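Cytokinin riboside 5'-monophosphate phosphoribohydrolase (Corynebacterium glutamicum, PDB 5WQ3) belongs to the LOG-like family of the SLOG clan and has a Rossmann-like alpha/beta fold built round a parallel sheet. Local coordinates at residues I199-W204 and V231-D236; Q164-L169 and T192-V197; A70-G75 and A102-G107. All blocks are in the same frame, centred on the assembly; numbering follows the deposited sequence. Where two conformers were deposited one is given.

Interaction 1 of 3, residues I199-W204 and V231-D236; sequences IGTEFW and VTDDLD. With PGE (triethylene glycol), chain M.
Asp233 has CG anti to its carbonyl carbon (chi1 -68°), which swings the carboxylate back over the start of helix 201-216. Thr201 holds OG1 in the crowded position between its backbone N and carbonyl carbon (chi1 45°), facing that carboxylate. The two side chains cross at about a right angle. Thr201 OG1 donates to Asp233 OD2 at 2.6 Å. Thr201 N donates to Asp233 OD1 at 3.0 Å. One residue is thus gripped through both carboxylate oxygens, each met from above the carboxylate plane. The negative charge lies at the N-terminal end of the helix, where the helix dipole would probably favour it. A water accepts from Glu202 N and donates to Asp233 OD2, so the first turn is tied once more.

The backbone join is short. Gly200 N, at the N-cap position, gives a 3.1 Å bond to Thr232 O from above the carbonyl plane. Thr232 OG1, anti to its own N, accepts from Asp234 N in an ST turn and also pairs with Gln237. On the buried side, Ile199 CD1 meets Leu235 CD2 at 3.9 Å, the two side chains crossing. A triethylene glycol, probably from the crystallisation liquor, makes a weak hydrogen bond to Val231 O.

Here two neighbouring strands of the Rossmann-like parallel sheet, 196-199 and 230-232, run into the N-termini of helices 201-216 and 235-246. Strand 230-232 is one of the two outermost strands within this chain. Trp204 packs on helix 173-188, and Leu235 on helix 84-98.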
loop_
_atom_site.group_PDB
_atom_site.type_symbol
_atom_site.label_atom_id
_atom_site.label_comp_id
_atom_site.label_asym_id
_atom_site.label_seq_id
_atom_site.Cartn_x
_atom_site.Cartn_y
_atom_site.Cartn_z
ATOM N N ILE C 199 -0.878 -46.592 -49.994
ATOM C CA ILE C 199 -0.810 -47.561 -48.918
ATOM C C ILE C 199 -1.950 -47.385 -47.943
ATOM O O ILE C 199 -2.088 -46.357 -47.384
ATOM C CB ILE C 199 0.478 -47.413 -48.122
ATOM C CG1 ILE C 199 1.694 -47.446 -49.031
ATOM C CG2 ILE C 199 0.535 -48.414 -46.994
ATOM C CD1 ILE C 199 2.080 -48.767 -49.591
ATOM N N GLY C 200 -2.721 -48.439 -47.717
ATOM C CA GLY C 200 -3.844 -48.385 -46.832
ATOM C C GLY C 200 -5.088 -48.574 -47.662
ATOM O O GLY C 200 -5.631 -47.644 -48.221
ATOM N N THR C 201 -5.538 -49.811 -47.750
ATOM C CA THR C 201 -6.582 -50.130 -48.690
ATOM C C THR C 201 -7.885 -49.584 -48.160
ATOM O O THR C 201 -8.696 -49.122 -48.890
ATOM C CB THR C 201 -6.756 -51.636 -48.907
ATOM O OG1 THR C 201 -6.736 -52.299 -47.647
ATOM C CG2 THR C 201 -5.727 -52.176 -49.826
ATOM N N GLU C 202 -8.070 -49.704 -46.865
ATOM C CA GLU C 202 -9.288 -49.262 -46.236
ATOM C C GLU C 202 -9.346 -47.749 -46.226
ATOM O O GLU C 202 -10.363 -47.187 -46.466
ATOM C CB GLU C 202 -9.380 -49.795 -44.825
ATOM C CG GLU C 202 -10.172 -51.070 -44.721
ATOM C CD GLU C 202 -10.090 -51.710 -43.354
ATOM O OE1 GLU C 202 -10.325 -51.028 -42.351
ATOM O OE2 GLU C 202 -9.792 -52.905 -43.286
ATOM N N PHE C 203 -8.226 -47.119 -45.961
ATOM C CA PHE C 203 -8.181 -45.673 -45.955
ATOM C C PHE C 203 -8.552 -45.089 -47.305
ATOM O O PHE C 203 -9.370 -44.253 -47.402
ATOM C CB PHE C 203 -6.843 -45.158 -45.467
ATOM C CG PHE C 203 -6.725 -43.673 -45.520
ATOM C CD1 PHE C 203 -7.120 -42.910 -44.472
ATOM C CD2 PHE C 203 -6.229 -43.052 -46.632
ATOM C CE1 PHE C 203 -7.025 -41.559 -44.530
ATOM C CE2 PHE C 203 -6.128 -41.692 -46.680
ATOM C CZ PHE C 203 -6.541 -40.955 -45.639
ATOM N N TRP C 204 -7.971 -45.611 -48.354
ATOM C CA TRP C 204 -8.090 -45.038 -49.682
ATOM C C TRP C 204 -9.297 -45.479 -50.459
ATOM O O TRP C 204 -9.623 -44.883 -51.496
ATOM C CB TRP C 204 -6.815 -45.347 -50.453
ATOM C CG TRP C 204 -5.581 -44.635 -49.929
ATOM C CD1 TRP C 204 -4.527 -45.192 -49.289
ATOM C CD2 TRP C 204 -5.240 -43.242 -50.143
ATOM N NE1 TRP C 204 -3.522 -44.198 -49.044
ATOM C CE2 TRP C 204 -3.962 -43.011 -49.562
ATOM C CE3 TRP C 204 -5.903 -42.166 -50.764
ATOM C CZ2 TRP C 204 -3.361 -41.730 -49.535
ATOM C CZ3 TRP C 204 -5.286 -40.895 -50.751
ATOM C CH2 TRP C 204 -4.039 -40.696 -50.145
ATOM N N VAL C 231 -2.958 -49.757 -55.184
ATOM C CA VAL C 231 -3.418 -49.574 -53.811
ATOM C C VAL C 231 -3.222 -50.869 -53.002
ATOM O O VAL C 231 -3.799 -51.869 -53.377
ATOM C CB VAL C 231 -4.948 -49.203 -53.765
ATOM C CG1 VAL C 231 -5.373 -48.854 -52.358
ATOM C CG2 VAL C 231 -5.321 -48.081 -54.731
ATOM N N THR C 232 -2.463 -50.865 -51.913
ATOM C CA THR C 232 -2.151 -52.101 -51.231
ATOM C C THR C 232 -1.793 -51.841 -49.804
ATOM O O THR C 232 -1.471 -50.713 -49.435
ATOM C CB THR C 232 -0.971 -52.828 -51.913
ATOM O OG1 THR C 232 -0.731 -54.054 -51.230
ATOM C CG2 THR C 232 0.364 -51.911 -51.839
ATOM N N ASP C 233 -1.840 -52.889 -48.982
ATOM C CA ASP C 233 -1.276 -52.855 -47.630
ATOM C C ASP C 233 0.053 -53.568 -47.518
ATOM O O ASP C 233 0.644 -53.623 -46.426
ATOM C CB ASP C 233 -2.251 -53.505 -46.663
ATOM C CG ASP C 233 -3.499 -52.682 -46.499
ATOM O OD1 ASP C 233 -3.389 -51.402 -46.451
ATOM O OD2 ASP C 233 -4.594 -53.268 -46.443
ATOM N N ASP C 234 0.497 -54.198 -48.615
ATOM C CA ASP C 234 1.695 -55.043 -48.560
ATOM C C ASP C 234 2.849 -54.176 -49.056
ATOM O O ASP C 234 2.894 -53.841 -50.207
ATOM C CB ASP C 234 1.509 -56.233 -49.466
ATOM C CG ASP C 234 2.651 -57.226 -49.387
ATOM O OD1 ASP C 234 3.815 -56.833 -49.409
ATOM O OD2 ASP C 234 2.378 -58.442 -49.338
ATOM N N LEU C 235 3.746 -53.829 -48.169
ATOM C CA LEU C 235 4.866 -52.956 -48.497
ATOM C C LEU C 235 5.868 -53.613 -49.432
ATOM O O LEU C 235 6.496 -52.926 -50.234
ATOM C CB LEU C 235 5.554 -52.538 -47.233
ATOM C CG LEU C 235 4.665 -51.847 -46.211
ATOM C CD1 LEU C 235 5.423 -51.606 -44.920
ATOM C CD2 LEU C 235 4.068 -50.542 -46.732
ATOM N N ASP C 236 6.092 -54.935 -49.325
ATOM C CA ASP C 236 6.962 -55.569 -50.308
ATOM C C ASP C 236 6.371 -55.544 -51.702
ATOM O O ASP C 236 7.062 -55.381 -52.689
ATOM C CB ASP C 236 7.223 -57.002 -49.927
ATOM C CG ASP C 236 8.074 -57.121 -48.741
ATOM O OD1 ASP C 236 9.130 -56.449 -48.638
ATOM O OD2 ASP C 236 7.683 -57.918 -47.893
HETATM O O4 PGE M . -5.219 -54.289 -52.703
HETATM C C6 PGE M . -3.992 -54.839 -53.171
HETATM C C5 PGE M . -4.163 -55.118 -54.656
HETATM O O3 PGE M . -3.014 -55.810 -55.136
HETATM O O HOH W 1 -6.039 -51.100 -44.825
#

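Interaction 2 of 3, residues Q164-L169 and T192-V197; sequences QAFVCL and TNFPIV
The ring of Phe194 turns its edge to the face of Phe166. The planes stand at 80° and the centroids are 5.2 Å apart, a T-shaped (edge-to-face) pair. CE1 and CZ of Phe194 do the touching; Phe194 CE1 is 3.6 Å from Phe166 CD1. Phe194 CG is anti to its backbone N (chi1 -161°), which lays the ring over the backbone of Gln164 and Ala165. One face of this ring is therefore covered by main chain: Gln164 C sits over its centre and Ala165 N nearer the rim. Phe166 CG is anti to its carbonyl carbon (chi1 -89°), so its ring stands up from the strand. Phe166 also makes an edge-to-face pair with Phe74, and helix 173-188 packs on both Phe166 and Phe194 through Val182.

The contact joins the two strands of a right-handed beta-alpha-beta crossover, strand 166-168, helix 173-188 and strand 196-199, in the central parallel sheet of the Rossmann-like fold. Three backbone bonds hold the strands together. Phe166 N donates to Pro195 O at 3.1 Å, nearly along the C=O axis. Val197 N donates to Phe166 O at 2.9 Å, in the carbonyl plane. Cys168 N donates to Val197 O at 2.8 Å, again nearly along the axis.

On the sheet face that carries Val167 and Val197, these two valines lie side by side and point the same way, with Val167 CG2 4.1 Å from Val197 CB. Both have CG1 anti to the backbone N. Beside them, Ala165 CB meets Pro195 CG at 3.7 Å. Helix 235-246 packs over this side, with Ile242 on Val167 and Phe241 on Pro195. Gln164 OE1 reaches across to Ala70 N, in the strand on the other side of 166-168.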
loop_
_atom_site.group_PDB
_atom_site.type_symbol
_atom_site.label_atom_id
_atom_site.label_comp_id
_atom_site.label_asym_id
_atom_site.label_seq_id
_atom_site.Cartn_x
_atom_site.Cartn_y
_atom_site.Cartn_z
ATOM N N GLN C 164 11.476 -40.595 -58.958
ATOM C CA GLN C 164 10.853 -41.281 -60.115
ATOM C C GLN C 164 9.638 -42.142 -59.682
ATOM O O GLN C 164 9.158 -42.949 -60.436
ATOM C CB GLN C 164 11.893 -42.180 -60.786
ATOM C CG GLN C 164 13.130 -41.409 -61.303
ATOM C CD GLN C 164 14.181 -41.094 -60.253
ATOM O OE1 GLN C 164 14.604 -41.954 -59.482
ATOM N NE2 GLN C 164 14.700 -39.857 -60.295
ATOM N N ALA C 165 9.137 -41.927 -58.491
ATOM C CA ALA C 165 7.952 -42.662 -58.034
ATOM C C ALA C 165 7.439 -41.901 -56.841
ATOM O O ALA C 165 8.203 -41.222 -56.174
ATOM C CB ALA C 165 8.319 -44.099 -57.622
ATOM N N PHE C 166 6.117 -41.957 -56.618
ATOM C CA PHE C 166 5.456 -41.373 -55.471
ATOM C C PHE C 166 4.694 -42.517 -54.756
ATOM O O PHE C 166 3.939 -43.257 -55.386
ATOM C CB PHE C 166 4.374 -40.349 -55.861
ATOM C CG PHE C 166 4.838 -38.900 -56.027
ATOM C CD1 PHE C 166 6.164 -38.556 -56.064
ATOM C CD2 PHE C 166 3.879 -37.888 -56.246
ATOM C CE1 PHE C 166 6.544 -37.230 -56.269
ATOM C CE2 PHE C 166 4.246 -36.567 -56.457
ATOM C CZ PHE C 166 5.608 -36.233 -56.473
ATOM N N VAL C 167 4.882 -42.590 -53.454
ATOM C CA VAL C 167 4.088 -43.426 -52.560
ATOM C C VAL C 167 3.370 -42.565 -51.533
ATOM O O VAL C 167 3.954 -41.775 -50.848
ATOM C CB VAL C 167 4.969 -44.401 -51.788
ATOM C CG1 VAL C 167 4.118 -45.264 -50.838
ATOM C CG2 VAL C 167 5.716 -45.261 -52.756
ATOM N N CYS C 168 2.059 -42.727 -51.430
ATOM C CA CYS C 168 1.281 -41.913 -50.491
ATOM C C CYS C 168 0.752 -42.780 -49.391
ATOM O O CYS C 168 -0.148 -43.589 -49.626
ATOM C CB CYS C 168 0.114 -41.270 -51.228
ATOM S SG CYS C 168 0.594 -40.084 -52.522
ATOM N N LEU C 169 1.349 -42.643 -48.210
ATOM C CA LEU C 169 0.729 -43.092 -46.979
ATOM C C LEU C 169 -0.538 -42.263 -46.727
ATOM O O LEU C 169 -0.813 -41.218 -47.401
ATOM C CB LEU C 169 1.699 -43.051 -45.808
ATOM C CG LEU C 169 3.017 -43.867 -45.869
ATOM C CD1 LEU C 169 4.103 -43.415 -44.928
ATOM C CD2 LEU C 169 2.729 -45.329 -45.554
ATOM N N THR C 192 7.087 -39.882 -67.153
ATOM C CA THR C 192 6.990 -41.144 -67.814
ATOM C C THR C 192 7.602 -42.149 -66.840
ATOM O O THR C 192 8.610 -41.847 -66.209
ATOM C CB THR C 192 7.860 -41.083 -69.082
ATOM O OG1 THR C 192 7.245 -40.218 -70.036
ATOM C CG2 THR C 192 8.013 -42.422 -69.687
ATOM N N ASN C 193 7.012 -43.346 -66.748
ATOM C CA ASN C 193 7.544 -44.462 -65.981
ATOM C C ASN C 193 7.672 -44.058 -64.526
ATOM O O ASN C 193 8.773 -44.188 -63.903
ATOM C CB ASN C 193 8.902 -44.906 -66.507
ATOM C CG ASN C 193 8.856 -45.395 -67.955
ATOM O OD1 ASN C 193 9.617 -44.915 -68.817
ATOM N ND2 ASN C 193 8.022 -46.389 -68.210
ATOM N N PHE C 194 6.558 -43.531 -64.014
ATOM C CA PHE C 194 6.551 -42.844 -62.717
ATOM C C PHE C 194 5.451 -43.512 -61.921
ATOM O O PHE C 194 4.354 -43.056 -61.959
ATOM C CB PHE C 194 6.280 -41.362 -62.901
ATOM C CG PHE C 194 6.690 -40.504 -61.740
ATOM C CD1 PHE C 194 5.982 -40.530 -60.544
ATOM C CD2 PHE C 194 7.783 -39.645 -61.846
ATOM C CE1 PHE C 194 6.375 -39.778 -59.451
ATOM C CE2 PHE C 194 8.177 -38.860 -60.758
ATOM C CZ PHE C 194 7.463 -38.922 -59.548
ATOM N N PRO C 195 5.751 -44.614 -61.251
ATOM C CA PRO C 195 4.689 -45.363 -60.545
ATOM C C PRO C 195 4.147 -44.628 -59.310
ATOM O O PRO C 195 4.831 -43.818 -58.666
ATOM C CB PRO C 195 5.377 -46.685 -60.187
ATOM C CG PRO C 195 6.823 -46.361 -60.185
ATOM C CD PRO C 195 6.992 -45.366 -61.285
ATOM N N ILE C 196 2.892 -44.923 -58.972
ATOM C CA ILE C 196 2.206 -44.185 -57.979
ATOM C C ILE C 196 1.556 -45.243 -57.140
ATOM O O ILE C 196 0.810 -46.093 -57.680
ATOM C CB ILE C 196 1.121 -43.265 -58.575
ATOM C CG1 ILE C 196 1.736 -42.200 -59.516
ATOM C CG2 ILE C 196 0.324 -42.638 -57.418
ATOM C CD1 ILE C 196 0.700 -41.462 -60.316
ATOM N N VAL C 197 1.854 -45.217 -55.856
ATOM C CA VAL C 197 1.312 -46.255 -54.966
ATOM C C VAL C 197 0.605 -45.641 -53.789
ATOM O O VAL C 197 1.117 -44.647 -53.214
ATOM C CB VAL C 197 2.414 -47.155 -54.390
ATOM C CG1 VAL C 197 1.778 -48.287 -53.566
ATOM C CG2 VAL C 197 3.261 -47.711 -55.504
#

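Interaction 3 of 3, residues A70-G75 and A102-G107; sequences AVTVFG and AVVTGG
Ala70, Thr72, Ala102 and Val104 share one face of the pair formed by strands 70-74 and 102-105. Ala70 CB meets Ala102 CB at 3.8 Å. Ala70 CB also lies 4.0 Å from Val104 CG2. Val104 has CG1 anti to its backbone N, and this leaves CG2 beside the N, on the side of Ala70. Thr72 crosses Val104 obliquely. Thr72 OG1 is anti to its carbonyl carbon (chi1 -57°) and passes 3.9 Å from Val104 CB. The polar end of Thr72 is satisfied elsewhere, by the hydroxyl of Ser163.

These are the first two strands of the parallel sheet, joined through helix 84-98 in a right-handed beta-alpha-beta unit of the Rossmann-like fold. The strand axes run 35° apart. Val71 N donates to Ala102 O, and Val104 N to Val71 O. The bond from Val73 N to Val104 O is the shortest of the three, at 2.8 Å, and lies nearly along the C=O axis.

On the other face, Val71, Val73 and Val103 all hold CG1 anti to the backbone N. Val73 CG2 comes within 4.3 Å of Val103 CG1, and Leu96 of helix 84-98 packs on all three valines.

At the C-terminal end the strands part. A water bridges them, donating to Val73 O and accepting from Gly106 N. Thr105 puts OG1 in the crowded position between its N and carbonyl carbon (chi1 63°). From there Thr105 OG1 accepts from Gly107 N at 2.9 Å, an ST turn, and it also pairs with Asn116.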
loop_
_atom_site.group_PDB
_atom_site.type_symbol
_atom_site.label_atom_id
_atom_site.label_comp_id
_atom_site.label_asym_id
_atom_site.label_seq_id
_atom_site.Cartn_x
_atom_site.Cartn_y
_atom_site.Cartn_z
ATOM N N ALA C 70 15.394 -42.398 -56.669
ATOM C CA ALA C 70 14.676 -41.938 -55.496
ATOM C C ALA C 70 13.186 -42.094 -55.625
ATOM O O ALA C 70 12.659 -42.022 -56.744
ATOM C CB ALA C 70 15.037 -40.481 -55.194
ATOM N N VAL C 71 12.543 -42.338 -54.462
ATOM C CA VAL C 71 11.130 -42.332 -54.294
ATOM C C VAL C 71 10.751 -41.240 -53.295
ATOM O O VAL C 71 11.356 -41.151 -52.247
ATOM C CB VAL C 71 10.668 -43.693 -53.750
ATOM C CG1 VAL C 71 9.152 -43.703 -53.581
ATOM C CG2 VAL C 71 11.109 -44.760 -54.731
ATOM N N THR C 72 9.704 -40.496 -53.610
ATOM C CA THR C 72 9.100 -39.560 -52.691
ATOM C C THR C 72 7.958 -40.230 -51.950
ATOM O O THR C 72 7.121 -40.844 -52.533
ATOM C CB THR C 72 8.560 -38.269 -53.367
ATOM O OG1 THR C 72 9.573 -37.599 -54.069
ATOM C CG2 THR C 72 8.022 -37.318 -52.342
ATOM N N VAL C 73 7.961 -40.080 -50.648
ATOM C CA VAL C 73 6.821 -40.618 -49.795
ATOM C C VAL C 73 6.143 -39.411 -49.081
ATOM O O VAL C 73 6.813 -38.560 -48.518
ATOM C CB VAL C 73 7.324 -41.618 -48.718
ATOM C CG1 VAL C 73 6.151 -42.293 -47.981
ATOM C CG2 VAL C 73 8.199 -42.657 -49.380
ATOM N N PHE C 74 4.820 -39.386 -49.108
ATOM C CA PHE C 74 3.991 -38.336 -48.557
ATOM C C PHE C 74 3.064 -39.065 -47.573
ATOM O O PHE C 74 2.835 -40.273 -47.724
ATOM C CB PHE C 74 3.087 -37.679 -49.623
ATOM C CG PHE C 74 3.833 -36.899 -50.617
ATOM C CD1 PHE C 74 4.502 -35.775 -50.229
ATOM C CD2 PHE C 74 4.003 -37.383 -51.926
ATOM C CE1 PHE C 74 5.264 -35.061 -51.123
ATOM C CE2 PHE C 74 4.800 -36.707 -52.834
ATOM C CZ PHE C 74 5.413 -35.523 -52.432
ATOM N N GLY C 75 2.587 -38.320 -46.591
ATOM C CA GLY C 75 1.541 -38.778 -45.672
ATOM C C GLY C 75 1.413 -37.773 -44.549
ATOM O O GLY C 75 2.262 -36.865 -44.436
ATOM N N ALA C 102 16.954 -43.867 -52.771
ATOM C CA ALA C 102 16.834 -42.751 -51.802
ATOM C C ALA C 102 15.369 -42.510 -51.478
ATOM O O ALA C 102 14.518 -42.774 -52.299
ATOM C CB ALA C 102 17.454 -41.468 -52.375
ATOM N N VAL C 103 15.083 -42.045 -50.259
ATOM C CA VAL C 103 13.746 -41.798 -49.806
ATOM C C VAL C 103 13.669 -40.314 -49.511
ATOM O O VAL C 103 14.468 -39.810 -48.694
ATOM C CB VAL C 103 13.468 -42.602 -48.552
ATOM C CG1 VAL C 103 12.180 -42.174 -47.874
ATOM C CG2 VAL C 103 13.468 -44.092 -48.907
ATOM N N VAL C 104 12.782 -39.639 -50.214
ATOM C CA VAL C 104 12.570 -38.206 -50.143
ATOM C C VAL C 104 11.208 -37.928 -49.527
ATOM O O VAL C 104 10.188 -38.526 -49.970
ATOM C CB VAL C 104 12.551 -37.605 -51.539
ATOM C CG1 VAL C 104 12.439 -36.078 -51.516
ATOM C CG2 VAL C 104 13.790 -38.026 -52.277
ATOM N N THR C 105 11.182 -37.013 -48.533
ATOM C CA THR C 105 9.905 -36.586 -47.928
ATOM C C THR C 105 9.824 -35.084 -47.837
ATOM O O THR C 105 10.819 -34.409 -48.007
ATOM C CB THR C 105 9.771 -37.065 -46.503
ATOM O OG1 THR C 105 10.817 -36.467 -45.694
ATOM C CG2 THR C 105 9.830 -38.531 -46.439
ATOM N N GLY C 106 8.661 -34.563 -47.426
ATOM C CA GLY C 106 8.561 -33.186 -46.975
ATOM C C GLY C 106 9.315 -32.778 -45.702
ATOM O O GLY C 106 9.234 -31.610 -45.308
ATOM N N GLY C 107 10.009 -33.725 -45.052
ATOM C CA GLY C 107 10.922 -33.441 -43.926
ATOM C C GLY C 107 10.272 -33.006 -42.594
ATOM O O GLY C 107 10.948 -32.614 -41.735
HETATM O O HOH W 2 6.432 -36.109 -47.381
#

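In the fold
All three contacts join neighbouring strands of one parallel sheet. Interaction 3 and interaction 2 are buried near its middle, with centres 10 Å apart. They meet where strand 70-74 pairs with strand 166-168, and Leu169 N lies 2.8 Å from Phe74 O. Interaction 1 is partly buried at the outer strand. It shares strand 196-199 with interaction 2, and Ile199 N lies 3.1 Å from Cys168 O. Interactions 1 and 3 do not touch. The chemistry changes with place. Interaction 3 pairs alanine, valine and threonine side chains over three backbone bonds, and interaction 2 adds an aromatic pair. Interaction 1 has one backbone bond between its segments and uses a carboxylate at a helix start.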